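Local coordinates for alginate biosynthesis protein AlgJ (Pseudomonas putida, PDB 4O8V), which probably adds acetyl groups to mannuronate residues of alginate in the periplasm, as part of an inner membrane complex with AlgI and AlgF, at residues W18-D22 with E23-P27; Y85-F88 with H89-A92; G127-V130 with A131-L135; P161-D165 with L166-L170. All coordinates share one frame; numbering follows the deposited sequence.

The four contacts are local turns of one SGNH hydrolase-like domain, met in series along the chain. Contacts 1 and 4 meet directly: CD1 of L166 lies 3.5 Å from O of L19, and CG2 of T167 packs on CD1 of L19. Contact 4 is nearest the presumed catalytic residues, with the side chain of D165 about 3 Å from those of D120 and H122. In contact 1 the side chains of E24 and E23 are about 9 Å from those of H122 and the presumed nucleophile S218, respectively; in contact 3 that of A128 is about 8 Å from that of H122. Contact 2 lies away from these sites, its centre about 30 Å from that of contact 4.

Contact 1: W18-D22 with E23-P27; sequences WLFSD and EEFKP
F20 meets F25 as strand 19-21, one half of a small antiparallel hairpin with strand 11-13, runs into a short 3-10 turn. CB of F20 makes the closest approach, 3.5 Å from CE1 of F25. CG of F20 lies anti to its own carbonyl carbon (chi1 -62°), and the ring leads away to K64, with which it makes a cation-pi contact. S21 then opens the turn with two bonds. Its OG accepts from N of E23 at 3.0 Å, and its O accepts from N of E24, a donor well above the carbonyl plane. The same carbonyl oxygen also sits at the edge of the F25 ring, 3.3 Å from CD1. A water accepts from N of S21 and gives a weak bond to OE1 of E24, a carboxylate fixed more firmly by the backbone N-H groups of K64 and A65. D22 closes the turn: its O is gripped by N of F25, from above the carbonyl plane, and by N of K26 at 2.7 Å, nearly in line with the C=O bond. Its carboxylate bends back over the turn with CG between the backbone N and the carbonyl carbon (chi1 76°). OD1 is held by N of G10, across the hairpin, and the lysine adds only a loose salt bridge. The bent chain of K26 brings NZ to 3.3 Å from OD2 of D22, while its CE lies nearer still, 3.1 Å from that same oxygen.

Contact 2: Y85-F88 with H89-A92; sequences YNQF and HAQA
Helix 84-94 packs against the edge strand 55-61 of the central parallel sheet, and one turn of it carries an aromatic pair four residues apart. H89 turns the edge of its imidazole toward the face of the Y85 ring, an offset edge-to-face stack with centroids 4.5 Å apart and planes at 64°. CD2 of H89 leads, standing over the rim of the phenol ring, 3.3 Å from CZ of Y85. NE2 of H89 follows toward the phenol oxygen, 3.1 Å from OH of Y85. That hydroxyl has its strong partners beyond the helix, the carboxylate of D101 and N of M103. The tyrosine ring is directed there by CG set anti to the backbone N (chi1 176°), while the backbone between the pair closes through N of H89 to O of Y85 at 3.0 Å. A leucine in place of Y85 would probably leave the imidazole edge without its ring face and D101 without its hydroxyl partner. F88 leaves the helix toward the sheet, packing on L58 and I60 and meeting F274 edge-to-face. One turn on, CB of A92 rests 3.3 Å from O of F88, whose carbonyl accepts from N of A92. With Y85 and H89 also resting on I60, the helix lies along the sheet edge in the helix-on-sheet packing of an alpha/beta SGNH hydrolase-like fold.

Contact 3: G127-V130 with A131-L135; sequences GAEV and AAQAL
The carbonyl O of A128 accepts from N of A132 at 2.9 Å, a nearly straight bond (N-H...O 166°). The same i to i+4 pattern is repeated by G127 and A131, E129 and Q133, and V130 and A134, so every carbonyl from G127 to V130 is taken by the turn that follows in helix 125-141. Small side chains ride on this frame. CB of A132 sits between two carbonyls, 3.6 Å from O of A128 and equally far from O of E129, and it packs on F227, A230 and L231 of helix 227-235. CB of A131 lies 3.6 Å from O of A128 and packs on W123, as does A128; W123 directly follows the presumed proton acceptor H122. V130 leaves on a different side, toward P105 and A109 of helix 103-109; its CG1 is anti to the backbone N (chi1 170°) and passes 3.6 Å from N of A131. On the outer side Q133 runs extended beyond CG, its OE1 lying 3.7 Å from O of E129, while CD of Q133 comes within 4.4 Å of CG of E129. The glutamate's carboxylate goes instead to R189, with which it forms a salt bridge. The chemistry is therefore divided round the helix: short methyl and isopropyl groups probably let helices 103-109 and 227-235 come close, while the polar chains and the ionic link to strand 184-193 are kept to other sides.

Contact 4: P161-D165 with L166-L170; sequences PYKGD and LTNFL
T167 folds back on the chain that precedes it, in the turn that follows strand 152-162 and leads into a run of helical backbone angles at L166-F169. Its CB lies 3.6 Å from O of G164, and OG1, placed between the backbone N and the carbonyl carbon (chi1 73°), donates to that oxygen at 2.9 Å, in the carbonyl plane. The other branch, CG2, passes 3.4 Å from the same O of G164. N of T167 is a second donor to O of G164, at 3.1 Å and from above the carbonyl plane, so one residue grips this oxygen twice. The aliphatic chain of K163 crosses over the hydroxyl, CG 3.3 Å from OG1 of T167, before bending to give a weak bond from NZ to OD1 of N168. A valine in place of the threonine would probably leave O of G164 with the backbone N-H as its one donor from this residue, and the turn less firmly closed. D165 lies beside the presumed catalytic residues: its side chain touches H122, OD1 accepts from N of T121, and its backbone N donates to OD2 of D120. The double grip on G164 probably helps to hold the G164-D165 peptide, whose N-H goes to D120, consistent with a second-shell part in positioning that aspartate.

Contact 1: W18-D22 with E23-P27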
loop_
_atom_site.group_PDB
_atom_site.type_symbol
_atom_site.label_atom_id
_atom_site.label_comp_id
_atom_site.label_asym_id
_atom_site.label_seq_id
_atom_site.Cartn_x
_atom_site.Cartn_y
_atom_site.Cartn_z
ATOM N N TRP A 18 12.033 16.870 -6.954
ATOM C CA TRP A 18 11.124 15.873 -6.354
ATOM C C TRP A 18 9.672 16.380 -6.471
ATOM O O TRP A 18 9.433 17.585 -6.379
ATOM C CB TRP A 18 11.480 15.642 -4.878
ATOM C CG TRP A 18 12.594 14.645 -4.675
ATOM C CD1 TRP A 18 13.933 14.809 -4.951
ATOM C CD2 TRP A 18 12.447 13.327 -4.168
ATOM N NE1 TRP A 18 14.617 13.641 -4.662
ATOM C CE2 TRP A 18 13.725 12.731 -4.159
ATOM C CE3 TRP A 18 11.349 12.586 -3.707
ATOM C CZ2 TRP A 18 13.933 11.411 -3.725
ATOM C CZ3 TRP A 18 11.562 11.283 -3.270
ATOM C CH2 TRP A 18 12.839 10.715 -3.282
ATOM N N LEU A 19 8.725 15.463 -6.645
ATOM C CA LEU A 19 7.296 15.780 -6.708
ATOM C C LEU A 19 6.571 14.987 -5.642
ATOM O O LEU A 19 6.942 13.864 -5.387
ATOM C CB LEU A 19 6.718 15.414 -8.066
ATOM C CG LEU A 19 7.404 16.040 -9.269
ATOM C CD1 LEU A 19 6.754 15.487 -10.552
ATOM C CD2 LEU A 19 7.260 17.545 -9.194
ATOM N N PHE A 20 5.516 15.543 -5.063
ATOM C CA PHE A 20 4.706 14.789 -4.100
ATOM C C PHE A 20 3.234 14.870 -4.486
ATOM O O PHE A 20 2.817 15.812 -5.168
ATOM C CB PHE A 20 4.895 15.329 -2.682
ATOM C CG PHE A 20 6.307 15.212 -2.148
ATOM C CD1 PHE A 20 6.713 14.085 -1.462
ATOM C CD2 PHE A 20 7.215 16.249 -2.305
ATOM C CE1 PHE A 20 8.025 13.986 -0.945
ATOM C CE2 PHE A 20 8.530 16.154 -1.801
ATOM C CZ PHE A 20 8.926 15.019 -1.120
ATOM N N SER A 21 2.455 13.872 -4.065
ATOM C CA SER A 21 0.995 13.937 -4.172
ATOM C C SER A 21 0.440 14.925 -3.166
ATOM O O SER A 21 0.788 14.853 -1.984
ATOM C CB SER A 21 0.363 12.568 -3.900
ATOM O OG SER A 21 -1.042 12.724 -3.770
ATOM N N ASP A 22 -0.440 15.826 -3.592
ATOM C CA ASP A 22 -1.017 16.763 -2.624
ATOM C C ASP A 22 -1.991 16.042 -1.684
ATOM O O ASP A 22 -2.434 16.613 -0.695
ATOM C CB ASP A 22 -1.681 17.970 -3.320
ATOM C CG ASP A 22 -3.015 17.647 -3.943
ATOM O OD1 ASP A 22 -3.264 16.482 -4.329
ATOM O OD2 ASP A 22 -3.828 18.586 -4.050
ATOM N N GLU A 23 -2.277 14.768 -1.960
ATOM C CA GLU A 23 -3.096 13.966 -1.046
ATOM C C GLU A 23 -2.330 13.686 0.252
ATOM O O GLU A 23 -2.923 13.319 1.272
ATOM C CB GLU A 23 -3.538 12.655 -1.717
ATOM C CG GLU A 23 -4.445 12.857 -2.921
ATOM C CD GLU A 23 -4.884 11.545 -3.577
ATOM O OE1 GLU A 23 -4.295 10.482 -3.291
ATOM O OE2 GLU A 23 -5.828 11.581 -4.388
ATOM N N GLU A 24 -1.012 13.871 0.211
ATOM C CA GLU A 24 -0.188 13.732 1.404
ATOM C C GLU A 24 -0.042 15.074 2.115
ATOM O O GLU A 24 0.629 15.170 3.144
ATOM C CB GLU A 24 1.193 13.154 1.041
ATOM C CG GLU A 24 1.134 11.637 0.772
ATOM C CD GLU A 24 2.437 11.040 0.261
ATOM O OE1 GLU A 24 3.458 11.765 0.167
ATOM O OE2 GLU A 24 2.447 9.825 -0.056
ATOM N N PHE A 25 -0.672 16.110 1.556
ATOM C CA PHE A 25 -0.570 17.471 2.095
ATOM C C PHE A 25 -1.914 18.069 2.523
ATOM O O PHE A 25 -2.007 18.745 3.551
ATOM C CB PHE A 25 0.042 18.422 1.057
ATOM C CG PHE A 25 1.506 18.222 0.827
ATOM C CD1 PHE A 25 1.964 17.077 0.208
ATOM C CD2 PHE A 25 2.421 19.203 1.193
ATOM C CE1 PHE A 25 3.334 16.890 -0.016
ATOM C CE2 PHE A 25 3.786 19.028 0.966
ATOM C CZ PHE A 25 4.240 17.864 0.369
ATOM N N LYS A 26 -2.937 17.865 1.697
ATOM C CA LYS A 26 -4.179 18.645 1.790
ATOM C C LYS A 26 -4.982 18.306 3.043
ATOM O O LYS A 26 -5.027 17.152 3.461
ATOM C CB LYS A 26 -5.055 18.412 0.546
ATOM C CG LYS A 26 -5.623 16.984 0.445
ATOM C CD LYS A 26 -6.487 16.767 -0.798
ATOM C CE LYS A 26 -5.705 17.082 -2.067
ATOM N NZ LYS A 26 -6.399 16.706 -3.338
ATOM N N PRO A 27 -5.608 19.319 3.654
ATOM C CA PRO A 27 -6.600 19.013 4.690
ATOM C C PRO A 27 -7.817 18.365 4.053
ATOM O O PRO A 27 -8.021 18.523 2.851
ATOM C CB PRO A 27 -6.944 20.385 5.267
ATOM C CG PRO A 27 -6.667 21.338 4.151
ATOM C CD PRO A 27 -5.483 20.768 3.413
HETATM O O HOH W 1 3.861 11.896 -2.685
#

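Contact 2: Y85-F88 with H89-A92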
loop_
_atom_site.group_PDB
_atom_site.type_symbol
_atom_site.label_atom_id
_atom_site.label_comp_id
_atom_site.label_asym_id
_atom_site.label_seq_id
_atom_site.Cartn_x
_atom_site.Cartn_y
_atom_site.Cartn_z
ATOM N N TYR A 85 0.356 8.525 10.323
ATOM C CA TYR A 85 0.894 7.177 10.307
ATOM C C TYR A 85 0.798 6.535 11.692
ATOM O O TYR A 85 0.252 5.442 11.827
ATOM C CB TYR A 85 2.349 7.197 9.808
ATOM C CG TYR A 85 3.042 5.853 9.828
ATOM C CD1 TYR A 85 2.888 4.949 8.779
ATOM C CD2 TYR A 85 3.841 5.482 10.908
ATOM C CE1 TYR A 85 3.521 3.713 8.797
ATOM C CE2 TYR A 85 4.487 4.255 10.939
ATOM C CZ TYR A 85 4.312 3.368 9.883
ATOM O OH TYR A 85 4.964 2.154 9.938
ATOM N N ASN A 86 1.290 7.244 12.710
ATOM C CA ASN A 86 1.256 6.796 14.092
ATOM C C ASN A 86 -0.167 6.558 14.593
ATOM O O ASN A 86 -0.448 5.546 15.237
ATOM C CB ASN A 86 1.960 7.832 14.986
ATOM C CG ASN A 86 2.000 7.432 16.460
ATOM O OD1 ASN A 86 2.443 6.338 16.827
ATOM N ND2 ASN A 86 1.549 8.329 17.313
ATOM N N GLN A 87 -1.069 7.489 14.298
ATOM C CA GLN A 87 -2.451 7.337 14.743
ATOM C C GLN A 87 -3.168 6.195 14.023
ATOM O O GLN A 87 -4.018 5.531 14.618
ATOM C CB GLN A 87 -3.217 8.654 14.562
ATOM C CG GLN A 87 -2.790 9.753 15.544
ATOM C CD GLN A 87 -3.039 9.388 17.025
ATOM O OE1 GLN A 87 -3.912 8.570 17.348
ATOM N NE2 GLN A 87 -2.267 9.999 17.922
ATOM N N PHE A 88 -2.844 5.981 12.749
ATOM C CA PHE A 88 -3.367 4.829 11.998
ATOM C C PHE A 88 -2.930 3.534 12.712
ATOM O O PHE A 88 -3.740 2.641 13.000
ATOM C CB PHE A 88 -2.859 4.868 10.550
ATOM C CG PHE A 88 -3.626 3.999 9.569
ATOM C CD1 PHE A 88 -4.506 3.013 9.990
ATOM C CD2 PHE A 88 -3.418 4.157 8.200
ATOM C CE1 PHE A 88 -5.183 2.221 9.063
ATOM C CE2 PHE A 88 -4.089 3.380 7.274
ATOM C CZ PHE A 88 -4.977 2.408 7.703
ATOM N N HIS A 89 -1.642 3.438 13.022
ATOM C CA HIS A 89 -1.155 2.265 13.731
ATOM C C HIS A 89 -1.821 2.095 15.099
ATOM O O HIS A 89 -2.215 0.993 15.462
ATOM C CB HIS A 89 0.357 2.316 13.894
ATOM C CG HIS A 89 1.088 1.700 12.751
ATOM N ND1 HIS A 89 1.196 0.332 12.595
ATOM C CD2 HIS A 89 1.716 2.257 11.684
ATOM C CE1 HIS A 89 1.889 0.075 11.499
ATOM N NE2 HIS A 89 2.211 1.225 10.924
ATOM N N ALA A 90 -1.960 3.189 15.842
ATOM C CA ALA A 90 -2.572 3.129 17.154
ATOM C C ALA A 90 -4.024 2.660 17.059
ATOM O O ALA A 90 -4.476 1.850 17.880
ATOM C CB ALA A 90 -2.499 4.486 17.844
ATOM N N GLN A 91 -4.760 3.174 16.076
ATOM C CA GLN A 91 -6.183 2.800 15.935
ATOM C C GLN A 91 -6.345 1.365 15.430
ATOM O O GLN A 91 -7.278 0.646 15.827
ATOM C CB GLN A 91 -6.910 3.760 14.989
ATOM C CG GLN A 91 -7.155 5.126 15.570
ATOM C CD GLN A 91 -8.417 5.170 16.389
ATOM O OE1 GLN A 91 -9.135 4.169 16.516
ATOM N NE2 GLN A 91 -8.710 6.338 16.944
ATOM N N ALA A 92 -5.433 0.949 14.562
ATOM C CA ALA A 92 -5.423 -0.426 14.089
ATOM C C ALA A 92 -5.209 -1.368 15.257
ATOM O O ALA A 92 -5.830 -2.415 15.318
ATOM C CB ALA A 92 -4.345 -0.631 13.043
#

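Contact 3: G127-V130 with A131-L135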
loop_
_atom_site.group_PDB
_atom_site.type_symbol
_atom_site.label_atom_id
_atom_site.label_comp_id
_atom_site.label_asym_id
_atom_site.label_seq_id
_atom_site.Cartn_x
_atom_site.Cartn_y
_atom_site.Cartn_z
ATOM N N GLY A 127 12.292 -0.466 -2.506
ATOM C CA GLY A 127 11.457 -0.044 -1.398
ATOM C C GLY A 127 10.362 -1.062 -1.102
ATOM O O GLY A 127 10.074 -1.398 0.054
ATOM N N ALA A 128 9.739 -1.554 -2.161
ATOM C CA ALA A 128 8.673 -2.544 -2.000
ATOM C C ALA A 128 9.242 -3.859 -1.438
ATOM O O ALA A 128 8.601 -4.568 -0.678
ATOM C CB ALA A 128 7.954 -2.769 -3.334
ATOM N N GLU A 129 10.480 -4.161 -1.785
ATOM C CA GLU A 129 11.095 -5.395 -1.343
ATOM C C GLU A 129 11.383 -5.325 0.165
ATOM O O GLU A 129 11.195 -6.310 0.887
ATOM C CB GLU A 129 12.371 -5.649 -2.156
ATOM C CG GLU A 129 13.153 -6.884 -1.748
ATOM C CD GLU A 129 14.439 -7.008 -2.536
ATOM O OE1 GLU A 129 15.420 -6.310 -2.200
ATOM O OE2 GLU A 129 14.454 -7.780 -3.514
ATOM N N VAL A 130 11.857 -4.169 0.630
ATOM C CA VAL A 130 12.044 -3.926 2.055
ATOM C C VAL A 130 10.727 -4.117 2.817
ATOM O O VAL A 130 10.694 -4.805 3.856
ATOM C CB VAL A 130 12.611 -2.508 2.301
ATOM C CG1 VAL A 130 12.583 -2.165 3.784
ATOM C CG2 VAL A 130 14.024 -2.430 1.753
ATOM N N ALA A 131 9.643 -3.558 2.277
ATOM C CA ALA A 131 8.314 -3.714 2.888
ATOM C C ALA A 131 7.912 -5.189 2.918
ATOM O O ALA A 131 7.480 -5.711 3.961
ATOM C CB ALA A 131 7.263 -2.870 2.141
ATOM N N ALA A 132 8.074 -5.890 1.801
ATOM C CA ALA A 132 7.761 -7.328 1.776
ATOM C C ALA A 132 8.576 -8.115 2.794
ATOM O O ALA A 132 8.064 -9.050 3.426
ATOM C CB ALA A 132 7.983 -7.907 0.382
ATOM N N GLN A 133 9.847 -7.767 2.963
ATOM C CA GLN A 133 10.645 -8.489 3.927
ATOM C C GLN A 133 10.172 -8.240 5.360
ATOM O O GLN A 133 10.184 -9.174 6.183
ATOM C CB GLN A 133 12.141 -8.141 3.784
ATOM C CG GLN A 133 12.796 -8.946 2.681
ATOM C CD GLN A 133 14.129 -8.390 2.233
ATOM O OE1 GLN A 133 14.437 -7.217 2.455
ATOM N NE2 GLN A 133 14.921 -9.226 1.575
ATOM N N ALA A 134 9.812 -6.998 5.672
ATOM C CA ALA A 134 9.298 -6.677 6.999
ATOM C C ALA A 134 8.004 -7.450 7.254
ATOM O O ALA A 134 7.787 -7.965 8.345
ATOM C CB ALA A 134 9.039 -5.172 7.149
ATOM N N LEU A 135 7.136 -7.487 6.253
ATOM C CA LEU A 135 5.873 -8.195 6.411
ATOM C C LEU A 135 6.124 -9.702 6.601
ATOM O O LEU A 135 5.517 -10.341 7.468
ATOM C CB LEU A 135 4.950 -7.908 5.210
ATOM C CG LEU A 135 4.429 -6.479 5.095
ATOM C CD1 LEU A 135 3.827 -6.213 3.698
ATOM C CD2 LEU A 135 3.384 -6.225 6.186
#

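Contact 4: P161-D165 with L166-L170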
loop_
_atom_site.group_PDB
_atom_site.type_symbol
_atom_site.label_atom_id
_atom_site.label_comp_id
_atom_site.label_asym_id
_atom_site.label_seq_id
_atom_site.Cartn_x
_atom_site.Cartn_y
_atom_site.Cartn_z
ATOM N N PRO A 161 14.761 4.837 -18.253
ATOM C CA PRO A 161 13.989 5.957 -17.704
ATOM C C PRO A 161 12.515 5.625 -17.489
ATOM O O PRO A 161 11.945 4.767 -18.171
ATOM C CB PRO A 161 14.125 7.051 -18.780
ATOM C CG PRO A 161 15.338 6.701 -19.562
ATOM C CD PRO A 161 15.422 5.184 -19.530
ATOM N N TYR A 162 11.910 6.312 -16.532
ATOM C CA TYR A 162 10.500 6.110 -16.218
ATOM C C TYR A 162 9.856 7.473 -15.907
ATOM O O TYR A 162 10.343 8.195 -15.037
ATOM C CB TYR A 162 10.361 5.144 -15.035
ATOM C CG TYR A 162 8.918 4.919 -14.633
ATOM C CD1 TYR A 162 8.088 4.116 -15.395
ATOM C CD2 TYR A 162 8.382 5.556 -13.517
ATOM C CE1 TYR A 162 6.749 3.937 -15.056
ATOM C CE2 TYR A 162 7.042 5.381 -13.170
ATOM C CZ TYR A 162 6.245 4.570 -13.932
ATOM O OH TYR A 162 4.922 4.385 -13.578
ATOM N N LYS A 163 8.792 7.828 -16.631
ATOM C CA LYS A 163 8.060 9.074 -16.376
ATOM C C LYS A 163 7.064 8.848 -15.248
ATOM O O LYS A 163 6.161 8.034 -15.396
ATOM C CB LYS A 163 7.315 9.559 -17.631
ATOM C CG LYS A 163 6.732 10.972 -17.461
ATOM C CD LYS A 163 6.137 11.524 -18.749
ATOM C CE LYS A 163 4.632 11.699 -18.636
ATOM N NZ LYS A 163 4.047 12.244 -19.894
ATOM N N GLY A 164 7.234 9.565 -14.135
ATOM C CA GLY A 164 6.435 9.343 -12.934
ATOM C C GLY A 164 4.990 9.813 -13.045
ATOM O O GLY A 164 4.660 10.726 -13.827
ATOM N N ASP A 165 4.114 9.202 -12.245
ATOM C CA ASP A 165 2.690 9.460 -12.380
ATOM C C ASP A 165 2.358 10.911 -12.010
ATOM O O ASP A 165 1.434 11.486 -12.551
ATOM C CB ASP A 165 1.853 8.441 -11.551
ATOM C CG ASP A 165 2.173 8.421 -10.045
ATOM O OD1 ASP A 165 3.138 9.050 -9.549
ATOM O OD2 ASP A 165 1.439 7.697 -9.318
ATOM N N LEU A 166 3.161 11.512 -11.139
ATOM C CA LEU A 166 2.936 12.897 -10.728
ATOM C C LEU A 166 3.248 13.942 -11.805
ATOM O O LEU A 166 2.702 15.049 -11.779
ATOM C CB LEU A 166 3.751 13.196 -9.474
ATOM C CG LEU A 166 3.206 12.462 -8.255
ATOM C CD1 LEU A 166 4.241 12.479 -7.125
ATOM C CD2 LEU A 166 1.850 13.062 -7.808
ATOM N N THR A 167 4.115 13.605 -12.752
ATOM C CA THR A 167 4.482 14.579 -13.774
ATOM C C THR A 167 3.274 14.958 -14.622
ATOM O O THR A 167 3.224 16.045 -15.176
ATOM C CB THR A 167 5.579 14.052 -14.683
ATOM O OG1 THR A 167 5.017 13.061 -15.545
ATOM C CG2 THR A 167 6.672 13.422 -13.854
ATOM N N ASN A 168 2.285 14.071 -14.695
ATOM C CA ASN A 168 1.102 14.339 -15.508
ATOM C C ASN A 168 0.130 15.315 -14.854
ATOM O O ASN A 168 -0.778 15.836 -15.509
ATOM C CB ASN A 168 0.396 13.027 -15.836
ATOM C CG ASN A 168 1.226 12.148 -16.749
ATOM O OD1 ASN A 168 1.189 12.291 -17.981
ATOM N ND2 ASN A 168 2.012 11.253 -16.149
ATOM N N PHE A 169 0.320 15.565 -13.563
ATOM C CA PHE A 169 -0.483 16.556 -12.861
ATOM C C PHE A 169 0.146 17.928 -12.911
ATOM O O PHE A 169 -0.475 18.922 -12.533
ATOM C CB PHE A 169 -0.698 16.134 -11.414
ATOM C CG PHE A 169 -1.599 14.961 -11.274
ATOM C CD1 PHE A 169 -2.978 15.132 -11.264
ATOM C CD2 PHE A 169 -1.080 13.683 -11.190
ATOM C CE1 PHE A 169 -3.824 14.041 -11.145
ATOM C CE2 PHE A 169 -1.916 12.584 -11.072
ATOM C CZ PHE A 169 -3.290 12.764 -11.049
ATOM N N LEU A 170 1.379 17.997 -13.391
ATOM C CA LEU A 170 2.015 19.291 -13.567
ATOM C C LEU A 170 1.372 20.046 -14.719
ATOM O O LEU A 170 1.021 19.448 -15.737
ATOM C CB LEU A 170 3.511 19.138 -13.831
ATOM C CG LEU A 170 4.410 18.693 -12.681
ATOM C CD1 LEU A 170 5.759 18.302 -13.251
ATOM C CD2 LEU A 170 4.548 19.812 -11.652
#